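Local coordinates for protein glycosyl hydrolase (Streptomyces cattleya, PDB 7LR8) that probably hydrolyses the beta-1,4 link between mannose and N-acetylglucosamine in the core of N-glycans, as a family 5 glycoside hydrolase, at residues B[147-152]-B[265-270]. The protein carries 1 engineered substitution. Sequence-based numbering, arbitrary orientation.
Sequences GMTVGN and WLQEVG. With BMA (beta-D-mannopyranose), chain D.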
ATOM      1  N   GLY B 147     -16.874 -20.780  -1.770  1.00 19.18           N
ATOM      2  CA  GLY B 147     -17.224 -19.809  -0.758  1.00 20.55           C
ATOM      3  C   GLY B 147     -16.020 -18.932  -0.485  1.00 22.33           C
ATOM      4  O   GLY B 147     -15.032 -18.970  -1.214  1.00 20.01           O
ATOM      5  N   MET B 148     -16.125 -18.156   0.589  1.00 17.67           N
ATOM      6  CA  MET B 148     -15.101 -17.190   0.974  1.00 17.91           C
ATOM      7  C   MET B 148     -14.340 -17.650   2.208  1.00 20.38           C
ATOM      8  O   MET B 148     -14.923 -18.230   3.127  1.00 19.71           O
ATOM      9  CB  MET B 148     -15.718 -15.821   1.296  1.00 18.14           C
ATOM     10  CG  MET B 148     -16.596 -15.216   0.234  1.00 17.73           C
ATOM     11  SD  MET B 148     -15.680 -14.765  -1.234  1.00 19.55           S
ATOM     12  CE  MET B 148     -14.498 -13.588  -0.609  1.00 17.62           C
ATOM     13  N   THR B 149     -13.042 -17.346   2.237  1.00 18.37           N
ATOM     14  CA  THR B 149     -12.271 -17.279   3.470  1.00 16.57           C
ATOM     15  C   THR B 149     -12.052 -15.803   3.770  1.00 21.53           C
ATOM     16  O   THR B 149     -11.723 -15.037   2.862  1.00 21.04           O
ATOM     17  CB  THR B 149     -10.935 -18.018   3.319  1.00 18.89           C
ATOM     18  OG1 THR B 149     -11.186 -19.410   3.074  1.00 17.82           O
ATOM     19  CG2 THR B 149     -10.087 -17.889   4.581  1.00 21.44           C
ATOM     20  N   VAL B 150     -12.277 -15.392   5.024  1.00 17.41           N
ATOM     21  CA  VAL B 150     -12.291 -13.958   5.333  1.00 17.26           C
ATOM     22  C   VAL B 150     -11.007 -13.283   4.850  1.00 18.33           C
ATOM     23  O   VAL B 150     -11.053 -12.251   4.165  1.00 17.94           O
ATOM     24  CB  VAL B 150     -12.529 -13.728   6.836  1.00 18.52           C
ATOM     25  CG1 VAL B 150     -12.233 -12.265   7.203  1.00 18.86           C
ATOM     26  CG2 VAL B 150     -13.965 -14.099   7.194  1.00 17.59           C
ATOM     27  N   GLY B 151      -9.853 -13.870   5.166  1.00 16.34           N
ATOM     28  CA  GLY B 151      -8.581 -13.349   4.666  1.00 17.25           C
ATOM     29  C   GLY B 151      -7.440 -14.229   5.142  1.00 19.03           C
ATOM     30  O   GLY B 151      -7.535 -14.915   6.164  1.00 23.87           O
ATOM     31  N   ASN B 152      -6.351 -14.186   4.383  1.00 16.66           N
ATOM     32  CA  ASN B 152      -5.238 -15.110   4.623  1.00 14.67           C
ATOM     33  C   ASN B 152      -4.499 -14.712   5.898  1.00 16.73           C
ATOM     34  O   ASN B 152      -3.706 -13.764   5.903  1.00 18.89           O
ATOM     35  CB  ASN B 152      -4.272 -15.113   3.443  1.00 15.90           C
ATOM     36  CG  ASN B 152      -3.028 -15.920   3.739  1.00 23.12           C
ATOM     37  OD1 ASN B 152      -3.141 -17.044   4.200  1.00 21.54           O
ATOM     38  ND2 ASN B 152      -1.845 -15.333   3.527  1.00 28.15           N
ATOM     39  N   TRP B 265      -9.992 -28.327   7.606  1.00 19.06           N
ATOM     40  CA  TRP B 265      -9.399 -28.101   6.290  1.00 22.52           C
ATOM     41  C   TRP B 265      -7.921 -27.764   6.471  1.00 19.37           C
ATOM     42  O   TRP B 265      -7.582 -26.707   7.006  1.00 18.63           O
ATOM     43  CB  TRP B 265     -10.150 -26.984   5.563  1.00 21.40           C
ATOM     44  CG  TRP B 265      -9.697 -26.704   4.147  1.00 19.06           C
ATOM     45  CD1 TRP B 265      -8.681 -27.319   3.458  1.00 22.57           C
ATOM     46  CD2 TRP B 265     -10.254 -25.736   3.256  1.00 20.33           C
ATOM     47  NE1 TRP B 265      -8.580 -26.786   2.192  1.00 19.31           N
ATOM     48  CE2 TRP B 265      -9.529 -25.806   2.052  1.00 21.20           C
ATOM     49  CE3 TRP B 265     -11.296 -24.795   3.367  1.00 21.62           C
ATOM     50  CZ2 TRP B 265      -9.826 -24.995   0.956  1.00 21.88           C
ATOM     51  CZ3 TRP B 265     -11.584 -23.999   2.283  1.00 23.08           C
ATOM     52  CH2 TRP B 265     -10.848 -24.088   1.099  1.00 23.21           C
ATOM     53  N   LEU B 266      -7.035 -28.666   6.045  1.00 18.36           N
ATOM     54  CA  LEU B 266      -5.614 -28.327   5.976  1.00 15.98           C
ATOM     55  C   LEU B 266      -5.429 -27.439   4.756  1.00 19.63           C
ATOM     56  O   LEU B 266      -5.150 -27.901   3.648  1.00 18.53           O
ATOM     57  CB  LEU B 266      -4.760 -29.590   5.901  1.00 15.74           C
ATOM     58  CG  LEU B 266      -3.268 -29.325   5.801  1.00 15.45           C
ATOM     59  CD1 LEU B 266      -2.748 -28.637   7.061  1.00 18.32           C
ATOM     60  CD2 LEU B 266      -2.544 -30.666   5.574  1.00 16.41           C
ATOM     61  N   GLN B 267      -5.635 -26.136   4.956  1.00 16.63           N
ATOM     62  CA  GLN B 267      -5.742 -25.185   3.866  1.00 17.37           C
ATOM     63  C   GLN B 267      -4.398 -24.666   3.389  1.00 17.21           C
ATOM     64  O   GLN B 267      -4.327 -24.086   2.298  1.00 17.92           O
ATOM     65  CB  GLN B 267      -6.631 -24.013   4.309  1.00 18.21           C
ATOM     66  CG  GLN B 267      -7.175 -23.182   3.184  1.00 19.49           C
ATOM     67  CD  GLN B 267      -7.903 -21.966   3.702  1.00 23.28           C
ATOM     68  OE1 GLN B 267      -7.385 -21.254   4.567  1.00 20.79           O
ATOM     69  NE2 GLN B 267      -9.105 -21.722   3.191  1.00 21.94           N
ATOM     70  N   GLU B 268      -3.341 -24.864   4.176  1.00 16.55           N
ATOM     71  CA  GLU B 268      -1.970 -24.656   3.721  1.00 20.16           C
ATOM     72  C   GLU B 268      -1.081 -25.731   4.306  1.00 19.89           C
ATOM     73  O   GLU B 268      -1.159 -26.030   5.499  1.00 17.33           O
ATOM     74  CB  GLU B 268      -1.389 -23.304   4.140  1.00 18.02           C
ATOM     75  CG  GLU B 268      -2.055 -22.131   3.480  1.00 17.95           C
ATOM     76  CD  GLU B 268      -1.535 -20.809   4.010  1.00 21.04           C
ATOM     77  OE1 GLU B 268      -0.507 -20.817   4.731  1.00 21.94           O
ATOM     78  OE2 GLU B 268      -2.162 -19.779   3.705  1.00 19.86           O
ATOM     79  N   VAL B 269      -0.226 -26.290   3.456  1.00 16.54           N
ATOM     80  CA  VAL B 269       0.874 -27.145   3.889  1.00 17.23           C
ATOM     81  C   VAL B 269       1.918 -27.048   2.791  1.00 16.67           C
ATOM     82  O   VAL B 269       1.580 -27.094   1.602  1.00 16.27           O
ATOM     83  CB  VAL B 269       0.436 -28.602   4.142  1.00 17.92           C
ATOM     84  CG1 VAL B 269      -0.325 -29.184   2.934  1.00 20.18           C
ATOM     85  CG2 VAL B 269       1.675 -29.470   4.483  1.00 19.12           C
ATOM     86  N   GLY B 270       3.183 -26.869   3.164  1.00 19.98           N
ATOM     87  CA  GLY B 270       4.228 -26.732   2.172  1.00 19.83           C
ATOM     88  C   GLY B 270       5.554 -27.225   2.703  1.00 19.79           C
ATOM     89  O   GLY B 270       5.685 -27.593   3.874  1.00 19.32           O
TER
HETATM   90  C1  BMA D   2       1.785 -18.487   5.041  1.00 29.52           C
HETATM   91  C2  BMA D   2       1.049 -18.086   3.723  1.00 34.24           C
HETATM   92  C3  BMA D   2       1.928 -17.127   2.946  1.00 23.19           C
HETATM   93  C4  BMA D   2       3.420 -17.671   2.881  1.00 19.39           C
HETATM   94  C5  BMA D   2       3.517 -19.124   3.426  1.00 24.61           C
HETATM   95  C6  BMA D   2       4.932 -19.655   3.481  1.00 17.73           C
HETATM   96  O2  BMA D   2      -0.201 -17.467   3.983  1.00 26.54           O
HETATM   97  O3  BMA D   2       1.831 -15.787   3.491  1.00 29.37           O
HETATM   98  O4  BMA D   2       3.835 -17.643   1.543  1.00 21.43           O
HETATM   99  O5  BMA D   2       3.036 -19.166   4.782  1.00 27.47           O
HETATM  100  O6  BMA D   2       5.679 -18.796   4.378  1.00 27.13           O
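O2 of the bound mannose BMA sits between Asn-152 and Glu-268: Asn-152 ND2 donates to it at 2.7 Å with an N-H...O angle of 146°, and Glu-268 OE2 lies 3.0 Å from the same O2. The two residues stand on strands 145-152 and 264-269 of a (beta/alpha)8 barrel, the fold of family 5 glycoside hydrolases, and meet across its interior; the closest alpha carbons, Asn-152 CA and Gln-267 CA, are 10.1 Å apart, so side chains alone bridge the gap. The position after Asn-152 carries an engineered alanine. Glu-268, placed on its strand like the nucleophile of related enzymes, brings OE1 to 3.3 Å from BMA C1. Here the carboxylate is also held by Trp-226 through OE1 and by Arg-54 through OE2. Asn-152 OD1 and Glu-268 OE2 are both acceptors, yet stand only 2.9 Å apart; Arg-54 reaches both, which probably makes so close an approach tolerable. With CG anti to the backbone N, Asn-152 carries its amide to the mannose, its plane 44° from that of the Glu-268 carboxylate, and ND2 also bonds His-99 O. Replacing Asn-152 by an alanine removes this amide, which would probably leave the mannose O2 without its ND2 donor and Arg-54 without one acceptor. Deeper in the barrel, Asn-92 bonds Thr-149 OG1 and His-224 bonds Gln-267 OE1. Thr-149 and Gln-267 approach from opposite directions, and Gln-267 NE2 donates to Thr-149 OG1 at 3.1 Å, the hydroxyl oxygen lying 9° out of the amide plane.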